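PDB 4NQW: ECF RNA polymerase sigma factor SigK from Mycobacterium tuberculosis, which probably directs RNA polymerase to specific promoters as an extracytoplasmic function sigma factor, and is bound by the anti-sigma factor RskA, probably until regulated proteolysis releases it. Local coordinates for residues Phe43-Tyr47 against Tyr76-Trp80; Leu57-Val61 against Glu163-Tyr167; Tyr67-Thr71 against Arg104-Arg108. One frame throughout, in Å; residues are numbered along the deposited sequence.

Contact 1. Residues Phe43-Tyr47 against Tyr76-Trp80; sequences FAEFY and YLEVW. With CD (cadmium ion), chain F.
Both segments are regular alpha-helix, and their N-to-C directions lie 137° apart with the axes no closer than 11.6 Å, a wide spacing that leaves room for a layer of aromatic rings. The register pairs Phe43 with Trp80 and Tyr47 with Tyr76, CA atoms 7.5 and 7.6 Å apart. Phe43, its CA-to-CB bond toward the other helix and chi1 t, points its ring at that helix edge first: Phe43 CZ comes to 3.2 Å from Tyr76 O and 4.0 Å from Tyr76 CB, and Phe43 CE2 lies 4.1 Å from Val79 CG1. Over one face of that ring stands the edge of Trp80, a T-shaped pair with planes at 66° and Phe43 CG 3.5 Å from Trp80 CE3. One turn along, Tyr76 (chi1 m) offers a face to the edge of Tyr47 in a second T-shaped pair, planes at 83° and Tyr47 CD1 3.6 Å from Tyr76 CE1; the Tyr76 hydroxyl is hydrogen-bonded to that of Thr50. Phe46 CE2 fills in 3.8 Å from Val79 CG1. This is aromatic core packing between helices 42-62 and 65-82 of sigma domain 2, with Leu97 and Met100 of helix 93-111 and Leu28 and Leu32 of helix 28-34 closing round it.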
# COMPACT_ATOMS: atom_id res chain seq x y z
N PHE A 43 8.73 14.61 -12.15
CA PHE A 43 7.55 13.76 -12.25
C PHE A 43 7.80 12.62 -13.25
O PHE A 43 7.41 11.48 -13.00
CB PHE A 43 6.34 14.59 -12.69
CG PHE A 43 5.04 13.82 -12.70
CD1 PHE A 43 4.33 13.66 -13.89
CD2 PHE A 43 4.53 13.27 -11.54
CE1 PHE A 43 3.14 12.96 -13.90
CE2 PHE A 43 3.34 12.57 -11.55
CZ PHE A 43 2.65 12.41 -12.73
N ALA A 44 8.46 12.95 -14.36
CA ALA A 44 8.89 11.94 -15.33
C ALA A 44 9.87 10.95 -14.72
O ALA A 44 9.79 9.75 -14.98
CB ALA A 44 9.51 12.61 -16.54
N GLU A 45 10.79 11.45 -13.90
CA GLU A 45 11.78 10.60 -13.23
C GLU A 45 11.16 9.82 -12.07
O GLU A 45 11.48 8.65 -11.86
CB GLU A 45 12.97 11.43 -12.75
CG GLU A 45 14.08 10.60 -12.12
CD GLU A 45 15.47 11.18 -12.34
OE1 GLU A 45 15.86 11.36 -13.51
OE2 GLU A 45 16.17 11.44 -11.34
N PHE A 46 10.28 10.48 -11.31
CA PHE A 46 9.53 9.82 -10.24
C PHE A 46 8.70 8.67 -10.80
O PHE A 46 8.67 7.59 -10.22
CB PHE A 46 8.61 10.83 -9.53
CG PHE A 46 7.87 10.26 -8.35
CD1 PHE A 46 8.47 10.22 -7.10
CD2 PHE A 46 6.59 9.75 -8.49
CE1 PHE A 46 7.80 9.70 -6.00
CE2 PHE A 46 5.91 9.22 -7.40
CZ PHE A 46 6.51 9.20 -6.16
N TYR A 47 8.05 8.93 -11.93
CA TYR A 47 7.27 7.90 -12.62
C TYR A 47 8.16 6.77 -13.13
O TYR A 47 7.89 5.59 -12.86
CB TYR A 47 6.48 8.51 -13.79
CG TYR A 47 5.85 7.46 -14.66
CD1 TYR A 47 4.75 6.73 -14.22
CD2 TYR A 47 6.36 7.17 -15.92
CE1 TYR A 47 4.17 5.76 -15.00
CE2 TYR A 47 5.79 6.20 -16.72
CZ TYR A 47 4.69 5.49 -16.25
OH TYR A 47 4.11 4.52 -17.03
N TYR A 76 -1.05 8.20 -10.68
CA TYR A 76 -0.04 9.24 -10.95
C TYR A 76 -0.64 10.63 -11.16
O TYR A 76 0.05 11.63 -10.97
CB TYR A 76 0.86 8.83 -12.13
CG TYR A 76 1.84 7.76 -11.73
CD1 TYR A 76 1.65 6.43 -12.10
CD2 TYR A 76 2.96 8.07 -10.96
CE1 TYR A 76 2.55 5.45 -11.72
CE2 TYR A 76 3.86 7.09 -10.57
CZ TYR A 76 3.65 5.79 -10.96
OH TYR A 76 4.55 4.82 -10.58
N LEU A 77 -1.92 10.70 -11.54
CA LEU A 77 -2.64 11.98 -11.54
C LEU A 77 -2.80 12.47 -10.10
O LEU A 77 -2.60 13.65 -9.83
CB LEU A 77 -4.00 11.86 -12.25
CG LEU A 77 -4.78 13.14 -12.63
CD1 LEU A 77 -5.38 13.85 -11.42
CD2 LEU A 77 -3.93 14.11 -13.45
N GLU A 78 -3.15 11.57 -9.18
CA GLU A 78 -3.24 11.93 -7.76
C GLU A 78 -1.87 12.30 -7.18
O GLU A 78 -1.78 13.21 -6.36
CB GLU A 78 -3.88 10.82 -6.92
CG GLU A 78 -4.04 11.21 -5.45
CD GLU A 78 -4.79 10.20 -4.60
OE1 GLU A 78 -4.87 10.41 -3.37
OE2 GLU A 78 -5.31 9.21 -5.14
N VAL A 79 -0.82 11.60 -7.60
CA VAL A 79 0.54 11.95 -7.19
C VAL A 79 0.78 13.41 -7.53
O VAL A 79 1.13 14.21 -6.66
CB VAL A 79 1.62 11.09 -7.89
CG1 VAL A 79 3.02 11.61 -7.60
CG2 VAL A 79 1.52 9.63 -7.46
N TRP A 80 0.57 13.75 -8.79
CA TRP A 80 0.76 15.12 -9.29
C TRP A 80 -0.04 16.16 -8.50
O TRP A 80 0.50 17.20 -8.11
CB TRP A 80 0.34 15.18 -10.76
CG TRP A 80 0.51 16.53 -11.38
CD1 TRP A 80 -0.46 17.46 -11.58
CD2 TRP A 80 1.72 17.08 -11.88
NE1 TRP A 80 0.07 18.57 -12.19
CE2 TRP A 80 1.41 18.37 -12.38
CE3 TRP A 80 3.04 16.62 -11.97
CZ2 TRP A 80 2.38 19.19 -12.95
CZ3 TRP A 80 3.99 17.44 -12.53
CH2 TRP A 80 3.66 18.71 -13.02
CD CD F . -6.68 8.67 -2.82
O HOH W 1 -8.83 10.26 -2.24

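Contact 2. Residues Leu57-Val61 against Glu163-Tyr167; sequences LVMRV and ELAYY
Two helical segments cross at -126°, axes 11.2 Å apart at closest, and come nearest at Val61 and Tyr167, whose CA atoms are 5.4 Å apart; 163-167 ends its helix in a wider pi-type turn. In a salt bridge, Arg60 NH1 and NH2 donate to Glu163 OE2, at 3.2 and 3.1 Å. The same guanidinium lies flat on the Tyr167 ring (chi1 m), planes at 17°, an off-centre cation-pi contact with Arg60 CZ 4.5 Å from the ring centroid, while Arg60 CG reaches 3.5 Å from Tyr167 CD1. Apolar packing comes from Leu57 (chi1 t, chi2 p), with Leu57 CD1 3.9 Å from Tyr166 CE2 and 4.2 Å from Tyr167 CE1. Water 2 bridges the backbones, donating to Val61 O at 2.7 Å and Tyr167 O at 2.8 Å. The contact joins sigma domain 2 to domain 4 in the RskA-bound form, and RskA packs on Arg60 and both tyrosines. Helix 93-111 widens the interface, His102 stacking on Tyr166, while its Ala105 and Val109 pack on Val61.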
# COMPACT_ATOMS: atom_id res chain seq x y z
N LEU A 57 1.65 -4.00 -8.98
CA LEU A 57 0.74 -4.16 -7.85
C LEU A 57 -0.70 -4.10 -8.33
O LEU A 57 -1.51 -4.96 -7.98
CB LEU A 57 0.98 -3.09 -6.78
CG LEU A 57 -0.00 -3.12 -5.60
CD1 LEU A 57 -0.03 -4.48 -4.93
CD2 LEU A 57 0.35 -2.04 -4.59
N VAL A 58 -1.01 -3.09 -9.12
CA VAL A 58 -2.36 -2.92 -9.67
C VAL A 58 -2.76 -4.14 -10.50
O VAL A 58 -3.85 -4.69 -10.31
CB VAL A 58 -2.47 -1.62 -10.50
CG1 VAL A 58 -3.81 -1.56 -11.22
CG2 VAL A 58 -2.32 -0.40 -9.59
N MET A 59 -1.88 -4.56 -11.41
CA MET A 59 -2.10 -5.79 -12.18
C MET A 59 -2.43 -6.97 -11.28
O MET A 59 -3.37 -7.72 -11.53
CB MET A 59 -0.87 -6.14 -13.04
CG MET A 59 -0.96 -5.73 -14.50
SD MET A 59 -2.45 -6.29 -15.36
CE MET A 59 -2.45 -8.05 -14.99
N ARG A 60 -1.64 -7.13 -10.22
CA ARG A 60 -1.83 -8.22 -9.27
C ARG A 60 -3.23 -8.21 -8.65
O ARG A 60 -3.86 -9.26 -8.52
CB ARG A 60 -0.76 -8.16 -8.17
CG ARG A 60 -0.87 -9.24 -7.10
CD ARG A 60 -0.70 -10.63 -7.68
NE ARG A 60 -1.73 -11.54 -7.17
CZ ARG A 60 -1.58 -12.40 -6.17
NH1 ARG A 60 -0.42 -12.52 -5.52
NH2 ARG A 60 -2.61 -13.17 -5.80
N VAL A 61 -3.71 -7.03 -8.26
CA VAL A 61 -5.00 -6.88 -7.59
C VAL A 61 -6.17 -7.00 -8.56
O VAL A 61 -7.11 -7.75 -8.31
CB VAL A 61 -5.09 -5.54 -6.82
CG1 VAL A 61 -6.47 -5.36 -6.20
CG2 VAL A 61 -4.02 -5.47 -5.74
N GLU A 163 -2.34 -12.67 1.72
CA GLU A 163 -2.88 -13.05 0.41
C GLU A 163 -4.32 -12.58 0.23
O GLU A 163 -4.67 -12.00 -0.80
CB GLU A 163 -2.79 -14.57 0.22
CG GLU A 163 -2.90 -15.03 -1.23
CD GLU A 163 -1.61 -14.85 -2.01
OE1 GLU A 163 -0.56 -15.35 -1.56
OE2 GLU A 163 -1.65 -14.22 -3.09
N LEU A 164 -5.17 -12.84 1.23
CA LEU A 164 -6.59 -12.49 1.15
C LEU A 164 -6.84 -11.00 1.36
O LEU A 164 -7.59 -10.38 0.61
CB LEU A 164 -7.40 -13.30 2.16
CG LEU A 164 -7.49 -14.81 1.90
CD1 LEU A 164 -8.15 -15.51 3.08
CD2 LEU A 164 -8.25 -15.12 0.62
N ALA A 165 -6.20 -10.42 2.38
CA ALA A 165 -6.44 -9.02 2.73
C ALA A 165 -5.78 -8.07 1.73
O ALA A 165 -6.45 -7.22 1.14
CB ALA A 165 -5.94 -8.72 4.13
N TYR A 166 -4.47 -8.22 1.56
CA TYR A 166 -3.71 -7.30 0.72
C TYR A 166 -3.99 -7.54 -0.77
O TYR A 166 -4.53 -6.66 -1.44
CB TYR A 166 -2.21 -7.41 1.03
CG TYR A 166 -1.37 -6.30 0.45
CD1 TYR A 166 -1.39 -5.02 0.99
CD2 TYR A 166 -0.54 -6.54 -0.65
CE1 TYR A 166 -0.62 -4.00 0.46
CE2 TYR A 166 0.23 -5.53 -1.19
CZ TYR A 166 0.19 -4.26 -0.64
OH TYR A 166 0.96 -3.26 -1.18
N TYR A 167 -3.67 -8.72 -1.28
CA TYR A 167 -3.85 -8.99 -2.71
C TYR A 167 -5.31 -9.25 -3.11
O TYR A 167 -5.76 -8.76 -4.15
CB TYR A 167 -2.97 -10.15 -3.17
CG TYR A 167 -1.49 -9.83 -3.07
CD1 TYR A 167 -0.97 -8.69 -3.67
CD2 TYR A 167 -0.62 -10.67 -2.37
CE1 TYR A 167 0.38 -8.39 -3.58
CE2 TYR A 167 0.73 -10.37 -2.27
CZ TYR A 167 1.22 -9.23 -2.88
OH TYR A 167 2.56 -8.93 -2.79
O HOH W 2 -7.26 -9.59 -6.33

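Contact 3. Residues Tyr67-Thr71 against Arg104-Arg108; sequences YSEET and RAVDR. With CD (cadmium ion), chain E; CD (cadmium ion), chain L; CD (cadmium ion), chain C.
Thr71 lays its methyl on helix 93-111, with Thr71 CG2 4.0 Å from Arg104 CG and 4.4 Å from Ala105 N; the nearest CA atoms are those of the same Thr71 and Ala105, 6.9 Å apart. Both segments are alpha-helical, directions 135° apart and axes 11.0 Å apart at closest approach. With chi1 m, Thr71 OG1 turns back to donate to Tyr67 O at 2.7 Å and receives a weak hydrogen bond from Arg108 NE at 3.3 Å. Arg108, its CA-to-CB bond toward the partner helix, stretches across so that Arg108 NH2 sits 3.8 Å from Tyr67 CD1, near the plane of that ring, and 4.0 Å from Glu70 OE1 in a long salt bridge. Arg104 instead sends its guanidinium to Glu74 and Glu78. Glu69 binds one cadmium ion and Asp107 two; RskA shares the Glu69 ion and one of the Asp107 ions. Helix-on-helix packing of this kind belongs to the all-helical sigma-70 domain 2; Glu70 and Thr71 are part of its motif for binding the polymerase subunit RpoC.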
# COMPACT_ATOMS: atom_id res chain seq x y z
N TYR A 67 -8.03 -2.06 -17.28
CA TYR A 67 -8.34 -1.31 -16.06
C TYR A 67 -7.08 -1.03 -15.22
O TYR A 67 -7.03 -0.01 -14.53
CB TYR A 67 -9.41 -2.03 -15.23
CG TYR A 67 -10.78 -1.99 -15.88
CD1 TYR A 67 -11.51 -0.81 -15.92
CD2 TYR A 67 -11.32 -3.13 -16.46
CE1 TYR A 67 -12.76 -0.77 -16.52
CE2 TYR A 67 -12.57 -3.09 -17.07
CZ TYR A 67 -13.29 -1.91 -17.10
OH TYR A 67 -14.52 -1.87 -17.69
N SER A 68 -6.09 -1.91 -15.30
CA SER A 68 -4.81 -1.69 -14.60
C SER A 68 -4.07 -0.47 -15.15
O SER A 68 -3.44 0.28 -14.40
CB SER A 68 -3.91 -2.92 -14.67
OG SER A 68 -4.45 -3.98 -13.89
N GLU A 69 -4.14 -0.28 -16.47
CA GLU A 69 -3.58 0.90 -17.11
C GLU A 69 -4.30 2.17 -16.66
O GLU A 69 -3.67 3.14 -16.26
CB GLU A 69 -3.65 0.77 -18.64
CG GLU A 69 -2.70 -0.26 -19.21
CD GLU A 69 -2.85 -0.47 -20.71
OE1 GLU A 69 -3.63 0.27 -21.36
OE2 GLU A 69 -2.19 -1.38 -21.26
N GLU A 70 -5.63 2.15 -16.71
CA GLU A 70 -6.43 3.31 -16.31
C GLU A 70 -6.26 3.66 -14.83
O GLU A 70 -6.17 4.83 -14.48
CB GLU A 70 -7.91 3.07 -16.62
CG GLU A 70 -8.20 3.00 -18.11
CD GLU A 70 -9.68 2.88 -18.42
OE1 GLU A 70 -10.50 2.78 -17.48
OE2 GLU A 70 -10.03 2.89 -19.62
N THR A 71 -6.21 2.64 -13.98
CA THR A 71 -5.99 2.84 -12.55
C THR A 71 -4.62 3.45 -12.28
O THR A 71 -4.49 4.35 -11.45
CB THR A 71 -6.14 1.52 -11.77
OG1 THR A 71 -7.41 0.93 -12.07
CG2 THR A 71 -6.02 1.75 -10.27
N ARG A 104 -6.43 2.45 -4.13
CA ARG A 104 -7.21 2.67 -5.35
C ARG A 104 -7.57 1.36 -6.04
O ARG A 104 -8.71 1.18 -6.48
CB ARG A 104 -6.44 3.58 -6.31
CG ARG A 104 -7.30 4.17 -7.42
CD ARG A 104 -6.56 5.27 -8.17
NE ARG A 104 -6.50 6.52 -7.41
CZ ARG A 104 -7.36 7.53 -7.53
NH1 ARG A 104 -8.38 7.47 -8.38
NH2 ARG A 104 -7.20 8.62 -6.78
N ALA A 105 -6.61 0.44 -6.12
CA ALA A 105 -6.84 -0.87 -6.74
C ALA A 105 -7.85 -1.71 -5.94
O ALA A 105 -8.76 -2.30 -6.52
CB ALA A 105 -5.53 -1.63 -6.88
N VAL A 106 -7.66 -1.76 -4.62
CA VAL A 106 -8.56 -2.51 -3.74
C VAL A 106 -9.98 -1.95 -3.81
O VAL A 106 -10.95 -2.70 -3.90
CB VAL A 106 -8.04 -2.51 -2.28
CG1 VAL A 106 -9.16 -2.81 -1.28
CG2 VAL A 106 -6.90 -3.50 -2.13
N ASP A 107 -10.09 -0.62 -3.78
CA ASP A 107 -11.37 0.05 -3.97
C ASP A 107 -12.06 -0.39 -5.26
O ASP A 107 -13.26 -0.65 -5.28
CB ASP A 107 -11.16 1.57 -3.97
CG ASP A 107 -12.38 2.32 -4.46
OD1 ASP A 107 -12.52 2.49 -5.70
OD2 ASP A 107 -13.18 2.76 -3.62
N ARG A 108 -11.28 -0.47 -6.34
CA ARG A 108 -11.78 -0.91 -7.65
C ARG A 108 -12.45 -2.29 -7.56
O ARG A 108 -13.49 -2.51 -8.18
CB ARG A 108 -10.62 -0.98 -8.66
CG ARG A 108 -10.96 -0.47 -10.05
CD ARG A 108 -11.06 1.05 -10.07
NE ARG A 108 -10.60 1.63 -11.33
CZ ARG A 108 -11.27 1.57 -12.48
NH1 ARG A 108 -12.44 0.94 -12.57
NH2 ARG A 108 -10.74 2.13 -13.57
CD CD E . -2.39 -0.81 -23.61
CD CD L . -13.60 2.51 -1.25
CD CD C . -14.76 3.25 -6.29
O HOH W 3 -14.28 2.00 -8.66
O HOH W 4 -2.10 -3.33 -23.72
O HOH W 5 -0.18 -1.61 -24.90

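In the fold
Contacts 1 and 3 both hold helix 65-82 in domain 2, against helix 42-62 near one end and helix 93-111 near the other; their centres are about 16 Å apart, and a salt bridge from Glu78 OE2 to Arg104 NH2 (2.6 Å) connects them. Contact 2 starts from the far part of helix 42-62, its centre about 22 Å from that of contact 1 but about 11 Å from that of contact 3, which it touches through Val58 and Met59 on Ser68. Along the chain, contact 1 alternates with each of the others, whereas both segments of contact 3 fall between those of contact 2. Contacts 1 and 3 thus build domain 2 itself, and contact 2 docks domain 4 onto it in the RskA-bound complex.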